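Long-range contacts in BpsB (PgaB), Poly-beta-1,6-N-acetyl-D-glucosamine N-deacetylase (Bordetella bronchiseptica RB50, PDB 5BU6), which removes acetyl groups from the biofilm polysaccharide poly-beta-1,6-N-acetyl-D-glucosamine, acting as a family 4 carbohydrate esterase: residues F47-R51 with L96-Y102; T89-F94 with E142-L148. The protein carries 5 engineered substitutions. The contacts are given in a common frame with arbitrary orientation. Residue numbers count along the deposited sequence, not the author numbering.

Contact 1. Residues F47-R51 with L96-Y102. Engineered in segment 96-102: Ala-98 (natural residue Lys), Ala-99 (natural residue Lys).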
loop_
_atom_site.group_PDB
_atom_site.type_symbol
_atom_site.label_atom_id
_atom_site.label_comp_id
_atom_site.label_asym_id
_atom_site.label_seq_id
_atom_site.Cartn_x
_atom_site.Cartn_y
_atom_site.Cartn_z
ATOM N N PHE A 47 8.813 -14.590 -8.736
ATOM C CA PHE A 47 9.360 -13.797 -9.833
ATOM C C PHE A 47 9.577 -14.660 -11.066
ATOM O O PHE A 47 9.453 -14.186 -12.190
ATOM C CB PHE A 47 10.663 -13.120 -9.421
ATOM C CG PHE A 47 10.459 -11.819 -8.691
ATOM C CD1 PHE A 47 9.307 -11.593 -7.959
ATOM C CD2 PHE A 47 11.411 -10.822 -8.748
ATOM C CE1 PHE A 47 9.113 -10.393 -7.284
ATOM C CE2 PHE A 47 11.226 -9.624 -8.080
ATOM C CZ PHE A 47 10.078 -9.408 -7.347
ATOM N N GLU A 48 9.894 -15.929 -10.845
ATOM C CA GLU A 48 10.037 -16.882 -11.946
ATOM C C GLU A 48 8.693 -17.264 -12.568
ATOM O O GLU A 48 8.602 -17.453 -13.783
ATOM C CB GLU A 48 10.768 -18.144 -11.472
ATOM C CG GLU A 48 12.253 -17.951 -11.192
ATOM C CD GLU A 48 13.085 -17.743 -12.451
ATOM O OE1 GLU A 48 14.299 -17.472 -12.317
ATOM O OE2 GLU A 48 12.538 -17.857 -13.570
ATOM N N TRP A 49 7.653 -17.390 -11.748
ATOM C CA TRP A 49 6.299 -17.647 -12.262
ATOM C C TRP A 49 5.852 -16.495 -13.159
ATOM O O TRP A 49 5.345 -16.711 -14.262
ATOM C CB TRP A 49 5.302 -17.826 -11.109
ATOM C CG TRP A 49 3.828 -17.898 -11.506
ATOM C CD1 TRP A 49 3.193 -18.943 -12.117
ATOM C CD2 TRP A 49 2.815 -16.899 -11.275
ATOM N NE1 TRP A 49 1.857 -18.653 -12.294
ATOM C CE2 TRP A 49 1.600 -17.407 -11.786
ATOM C CE3 TRP A 49 2.819 -15.627 -10.693
ATOM C CZ2 TRP A 49 0.406 -16.689 -11.734
ATOM C CZ3 TRP A 49 1.630 -14.913 -10.641
ATOM C CH2 TRP A 49 0.442 -15.449 -11.163
ATOM N N ILE A 50 6.064 -15.279 -12.671
ATOM C CA ILE A 50 5.693 -14.072 -13.410
ATOM C C ILE A 50 6.325 -14.122 -14.796
ATOM O O ILE A 50 5.639 -13.985 -15.799
ATOM C CB ILE A 50 6.128 -12.804 -12.664
ATOM C CG1 ILE A 50 5.281 -12.630 -11.397
ATOM C CG2 ILE A 50 6.017 -11.569 -13.563
ATOM C CD1 ILE A 50 5.702 -11.495 -10.531
ATOM N N ARG A 51 7.630 -14.362 -14.825
ATOM C CA ARG A 51 8.385 -14.444 -16.062
ATOM C C ARG A 51 7.869 -15.525 -17.003
ATOM O O ARG A 51 7.540 -15.239 -18.152
ATOM C CB ARG A 51 9.859 -14.693 -15.751
ATOM C CG ARG A 51 10.761 -14.621 -16.957
ATOM C CD ARG A 51 12.169 -15.085 -16.621
ATOM N NE ARG A 51 13.052 -13.976 -16.280
ATOM C CZ ARG A 51 14.310 -14.127 -15.879
ATOM N NH1 ARG A 51 15.052 -13.064 -15.591
ATOM N NH2 ARG A 51 14.827 -15.344 -15.761
ATOM N N LEU A 96 16.118 -8.365 -5.997
ATOM C CA LEU A 96 15.422 -9.200 -6.962
ATOM C C LEU A 96 14.767 -8.334 -8.038
ATOM O O LEU A 96 14.777 -8.680 -9.213
ATOM C CB LEU A 96 14.379 -10.079 -6.276
ATOM C CG LEU A 96 14.857 -11.422 -5.719
ATOM C CD1 LEU A 96 13.686 -12.167 -5.106
ATOM C CD2 LEU A 96 15.517 -12.265 -6.800
ATOM N N LEU A 97 14.181 -7.215 -7.637
ATOM C CA LEU A 97 13.633 -6.284 -8.612
ATOM C C LEU A 97 14.713 -5.862 -9.602
ATOM O O LEU A 97 14.483 -5.826 -10.807
ATOM C CB LEU A 97 13.055 -5.064 -7.914
ATOM C CG LEU A 97 11.814 -5.341 -7.069
ATOM C CD1 LEU A 97 11.384 -4.072 -6.388
ATOM C CD2 LEU A 97 10.676 -5.890 -7.930
ATOM N N ALA A 98 15.900 -5.564 -9.088
ATOM C CA ALA A 98 17.022 -5.178 -9.940
ATOM C C ALA A 98 17.443 -6.305 -10.875
ATOM O O ALA A 98 17.668 -6.085 -12.065
ATOM C CB ALA A 98 18.198 -4.730 -9.089
ATOM N N ALA A 99 17.553 -7.516 -10.334
ATOM C CA ALA A 99 18.013 -8.659 -11.104
ATOM C C ALA A 99 17.054 -9.030 -12.237
ATOM O O ALA A 99 17.491 -9.429 -13.306
ATOM C CB ALA A 99 18.229 -9.856 -10.186
ATOM N N PHE A 100 15.753 -8.899 -12.000
ATOM C CA PHE A 100 14.756 -9.200 -13.029
ATOM C C PHE A 100 14.397 -7.966 -13.858
ATOM O O PHE A 100 13.686 -8.073 -14.855
ATOM C CB PHE A 100 13.483 -9.765 -12.387
ATOM C CG PHE A 100 13.581 -11.222 -12.014
ATOM C CD1 PHE A 100 14.230 -11.614 -10.852
ATOM C CD2 PHE A 100 13.004 -12.197 -12.819
ATOM C CE1 PHE A 100 14.327 -12.971 -10.512
ATOM C CE2 PHE A 100 13.089 -13.548 -12.479
ATOM C CZ PHE A 100 13.749 -13.928 -11.322
ATOM N N ASN A 101 14.888 -6.805 -13.420
ATOM C CA ASN A 101 14.539 -5.502 -13.978
ATOM C C ASN A 101 13.039 -5.231 -13.958
ATOM O O ASN A 101 12.479 -4.726 -14.921
ATOM C CB ASN A 101 15.069 -5.352 -15.408
ATOM C CG ASN A 101 15.129 -3.900 -15.843
ATOM O OD1 ASN A 101 15.530 -3.029 -15.068
ATOM N ND2 ASN A 101 14.699 -3.626 -17.067
ATOM N N TYR A 102 12.391 -5.571 -12.849
ATOM C CA TYR A 102 10.974 -5.292 -12.659
ATOM C C TYR A 102 10.759 -4.033 -11.819
ATOM O O TYR A 102 11.358 -3.908 -10.749
ATOM C CB TYR A 102 10.293 -6.437 -11.939
ATOM C CG TYR A 102 10.208 -7.756 -12.658
ATOM C CD1 TYR A 102 10.325 -7.849 -14.043
ATOM C CD2 TYR A 102 9.941 -8.911 -11.939
ATOM C CE1 TYR A 102 10.200 -9.078 -14.677
ATOM C CE2 TYR A 102 9.826 -10.130 -12.562
ATOM C CZ TYR A 102 9.951 -10.211 -13.918
ATOM O OH TYR A 102 9.811 -11.454 -14.490
HETATM O O HOH W 1 13.036 -10.466 -16.406
#
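Aromatic contacts dominate where helix 43-52 packs beside helix 88-100, the two short axes 11.9 Å apart and running in the same general direction at 29°. Phe-47 points its ring edge at the face of Phe-100 in a T-shaped pair (centroids 5.4 Å apart, planes at 90°), and its CB sits 3.8 Å from the centroid of the Phe-100 ring, a CH-pi contact. Tyr-102 CD2 lies over one face of the Phe-47 ring, completing an aromatic cluster. Aliphatic contacts extend it: Phe-47 CE2 meets Leu-96 CB at 3.7 Å and Phe-47 CZ meets Leu-97 CD2 at 3.6 Å. Polar links are peripheral, a water donating to Phe-100 O (2.9 Å) and weakly accepting from Arg-51 NH1 (3.4 Å). A Schellman motif with Asn-101 at positive phi ends helix 88-100; beyond it Tyr-102 places OH 3.5 Å from Arg-51 CB and 3.9 Å from Ile-50 CG2. Ile-50 and Tyr-102 both rest on Leu-80 of strand 77-83, so the two helices cover the parallel sheet, consistent with the deformed (beta/alpha) barrel of polysaccharide deacetylases.

Contact 2. Residues T89-F94 with E142-L148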
loop_
_atom_site.group_PDB
_atom_site.type_symbol
_atom_site.label_atom_id
_atom_site.label_comp_id
_atom_site.label_asym_id
_atom_site.label_seq_id
_atom_site.Cartn_x
_atom_site.Cartn_y
_atom_site.Cartn_z
ATOM N N THR A 89 12.149 -5.542 2.600
ATOM C CA THR A 89 11.833 -4.899 1.324
ATOM C C THR A 89 13.107 -4.389 0.655
ATOM O O THR A 89 13.252 -4.456 -0.564
ATOM C CB THR A 89 10.839 -3.751 1.499
ATOM O OG1 THR A 89 9.613 -4.284 2.013
ATOM C CG2 THR A 89 10.545 -3.091 0.141
ATOM N N TYR A 90 14.052 -3.920 1.456
ATOM C CA TYR A 90 15.298 -3.385 0.910
ATOM C C TYR A 90 16.359 -4.468 0.693
ATOM O O TYR A 90 17.075 -4.481 -0.308
ATOM C CB TYR A 90 15.846 -2.288 1.831
ATOM C CG TYR A 90 17.167 -1.714 1.363
ATOM C CD1 TYR A 90 17.201 -0.717 0.391
ATOM C CD2 TYR A 90 18.371 -2.193 1.851
ATOM C CE1 TYR A 90 18.402 -0.188 -0.056
ATOM C CE2 TYR A 90 19.585 -1.670 1.409
ATOM C CZ TYR A 90 19.581 -0.660 0.444
ATOM O OH TYR A 90 20.757 -0.124 -0.022
ATOM N N THR A 91 16.503 -5.375 1.647
ATOM C CA THR A 91 17.590 -6.329 1.545
ATOM C C THR A 91 17.239 -7.526 0.698
ATOM O O THR A 91 18.133 -8.189 0.169
ATOM C CB THR A 91 18.018 -6.810 2.947
ATOM O OG1 THR A 91 16.877 -7.345 3.616
ATOM C CG2 THR A 91 18.515 -5.644 3.747
ATOM N N LYS A 92 15.951 -7.834 0.553
ATOM C CA LYS A 92 15.601 -9.042 -0.198
ATOM C C LYS A 92 14.826 -8.765 -1.487
ATOM O O LYS A 92 15.130 -9.350 -2.533
ATOM C CB LYS A 92 14.800 -10.004 0.682
ATOM C CG LYS A 92 15.523 -10.395 1.969
ATOM C CD LYS A 92 16.826 -11.138 1.690
ATOM C CE LYS A 92 16.644 -12.648 1.752
ATOM N NZ LYS A 92 17.944 -13.387 1.847
ATOM N N VAL A 93 13.826 -7.891 -1.415
ATOM C CA VAL A 93 12.979 -7.638 -2.571
ATOM C C VAL A 93 13.699 -6.770 -3.595
ATOM O O VAL A 93 13.728 -7.094 -4.778
ATOM C CB VAL A 93 11.645 -6.946 -2.191
ATOM C CG1 VAL A 93 10.831 -6.653 -3.446
ATOM C CG2 VAL A 93 10.830 -7.808 -1.242
ATOM N N PHE A 94 14.297 -5.680 -3.121
ATOM C CA PHE A 94 14.972 -4.702 -3.982
ATOM C C PHE A 94 16.016 -5.344 -4.936
ATOM O O PHE A 94 15.978 -5.092 -6.140
ATOM C CB PHE A 94 15.601 -3.611 -3.096
ATOM C CG PHE A 94 16.233 -2.472 -3.859
ATOM C CD1 PHE A 94 15.651 -1.973 -5.014
ATOM C CD2 PHE A 94 17.394 -1.867 -3.383
ATOM C CE1 PHE A 94 16.236 -0.916 -5.712
ATOM C CE2 PHE A 94 17.977 -0.805 -4.065
ATOM C CZ PHE A 94 17.391 -0.329 -5.237
ATOM N N GLU A 142 17.137 5.536 -1.700
ATOM C CA GLU A 142 17.954 4.811 -2.663
ATOM C C GLU A 142 17.097 4.030 -3.670
ATOM O O GLU A 142 17.387 4.025 -4.869
ATOM C CB GLU A 142 18.916 3.857 -1.961
ATOM C CG GLU A 142 19.865 3.164 -2.926
ATOM C CD GLU A 142 20.874 2.270 -2.232
ATOM O OE1 GLU A 142 21.319 2.627 -1.120
ATOM O OE2 GLU A 142 21.218 1.210 -2.797
ATOM N N MET A 143 16.043 3.384 -3.179
ATOM C CA MET A 143 15.135 2.640 -4.044
ATOM C C MET A 143 14.438 3.570 -5.027
ATOM O O MET A 143 14.299 3.267 -6.214
ATOM C CB MET A 143 14.100 1.886 -3.210
ATOM C CG MET A 143 14.710 0.740 -2.416
ATOM S SD MET A 143 13.517 -0.457 -1.793
ATOM C CE MET A 143 12.364 0.597 -0.934
ATOM N N ALA A 144 13.975 4.695 -4.508
ATOM C CA ALA A 144 13.348 5.710 -5.335
ATOM C C ALA A 144 14.309 6.193 -6.406
ATOM O O ALA A 144 13.922 6.395 -7.546
ATOM C CB ALA A 144 12.873 6.879 -4.478
ATOM N N GLN A 145 15.576 6.364 -6.053
ATOM C CA GLN A 145 16.529 6.891 -7.017
ATOM C C GLN A 145 17.021 5.845 -8.015
ATOM O O GLN A 145 17.665 6.193 -8.997
ATOM C CB GLN A 145 17.722 7.517 -6.297
ATOM C CG GLN A 145 17.367 8.816 -5.589
ATOM C CD GLN A 145 18.570 9.469 -4.953
ATOM O OE1 GLN A 145 19.419 8.795 -4.368
ATOM N NE2 GLN A 145 18.657 10.788 -5.073
ATOM N N SER A 146 16.709 4.574 -7.772
ATOM C CA SER A 146 17.112 3.497 -8.682
ATOM C C SER A 146 16.335 3.516 -10.011
ATOM O O SER A 146 16.751 2.921 -10.996
ATOM C CB SER A 146 16.917 2.141 -8.016
ATOM O OG SER A 146 15.534 1.807 -7.954
ATOM N N GLY A 147 15.193 4.190 -10.023
ATOM C CA GLY A 147 14.335 4.217 -11.194
ATOM C C GLY A 147 13.324 3.083 -11.212
ATOM O O GLY A 147 12.385 3.107 -11.998
ATOM N N LEU A 148 13.506 2.090 -10.342
ATOM C CA LEU A 148 12.661 0.905 -10.376
ATOM C C LEU A 148 11.455 1.023 -9.455
ATOM O O LEU A 148 10.497 0.295 -9.613
ATOM C CB LEU A 148 13.451 -0.339 -9.973
ATOM C CG LEU A 148 14.621 -0.811 -10.824
ATOM C CD1 LEU A 148 15.421 -1.811 -10.012
ATOM C CD2 LEU A 148 14.109 -1.441 -12.110
#
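Tyr-90 OH reaches the carboxylate of Glu-142, 3.0 Å from OE1 and 3.1 Å from OE2, within weak hydrogen-bonding distance of both oxygens. No other hydrogen bond joins the two segments; several other polar groups are paired within their own segment or close to it. Ser-146 OG accepts from Leu-148 N (3.1 Å), which makes an ST turn where the chain leaves helix 137-145 through Gly-147 at positive phi; it also gives its proton to Met-143 O (2.6 Å). Met-143 O accepts from Ser-146 N as well (3.2 Å). In the other segment Phe-94 N bonds to Thr-89 O at 3.0 Å, a wider pi-type turn, and Thr-89 OG1 has a weak bond to Tyr-86 O. Beneath the tyrosine–glutamate link the contact is apolar: Met-143 CG stands 3.7 Å from the centroid of the Phe-94 ring, nearly on its normal, with Met-143 SD 4.4 Å from that centroid in an oblique Met-aromatic contact. Thr-89 and Met-143 both rest on Val-106 of strand 104-108, and Met-143 also on Val-149, so helices 88-100 and 137-145 pack together over neighbouring parallel strands.

How the contacts relate
Helix 88-100 serves both contacts, its C-terminal end meeting helix 43-52 in contact 1 and its earlier turns meeting helix 137-145 in contact 2. Their centres are 13 Å apart, and Leu-148 joins them by packing on Ala-98, an engineered residue, and on Asn-101. Each is partly buried, with a hydrophobic interior and a polar margin. An aromatic cluster fills contact 1, the larger by buried surface at 418 against 339 Å², whereas methionine against phenylalanine fills contact 2. At the margins, contact 1 has a water bridge, weak on its arginine side, and contact 2 a direct but also weak tyrosine–carboxylate link. Contact 2 lies nearer the chain's centre, with the side chain of Thr-89 about 10 Å from a bound nickel ion.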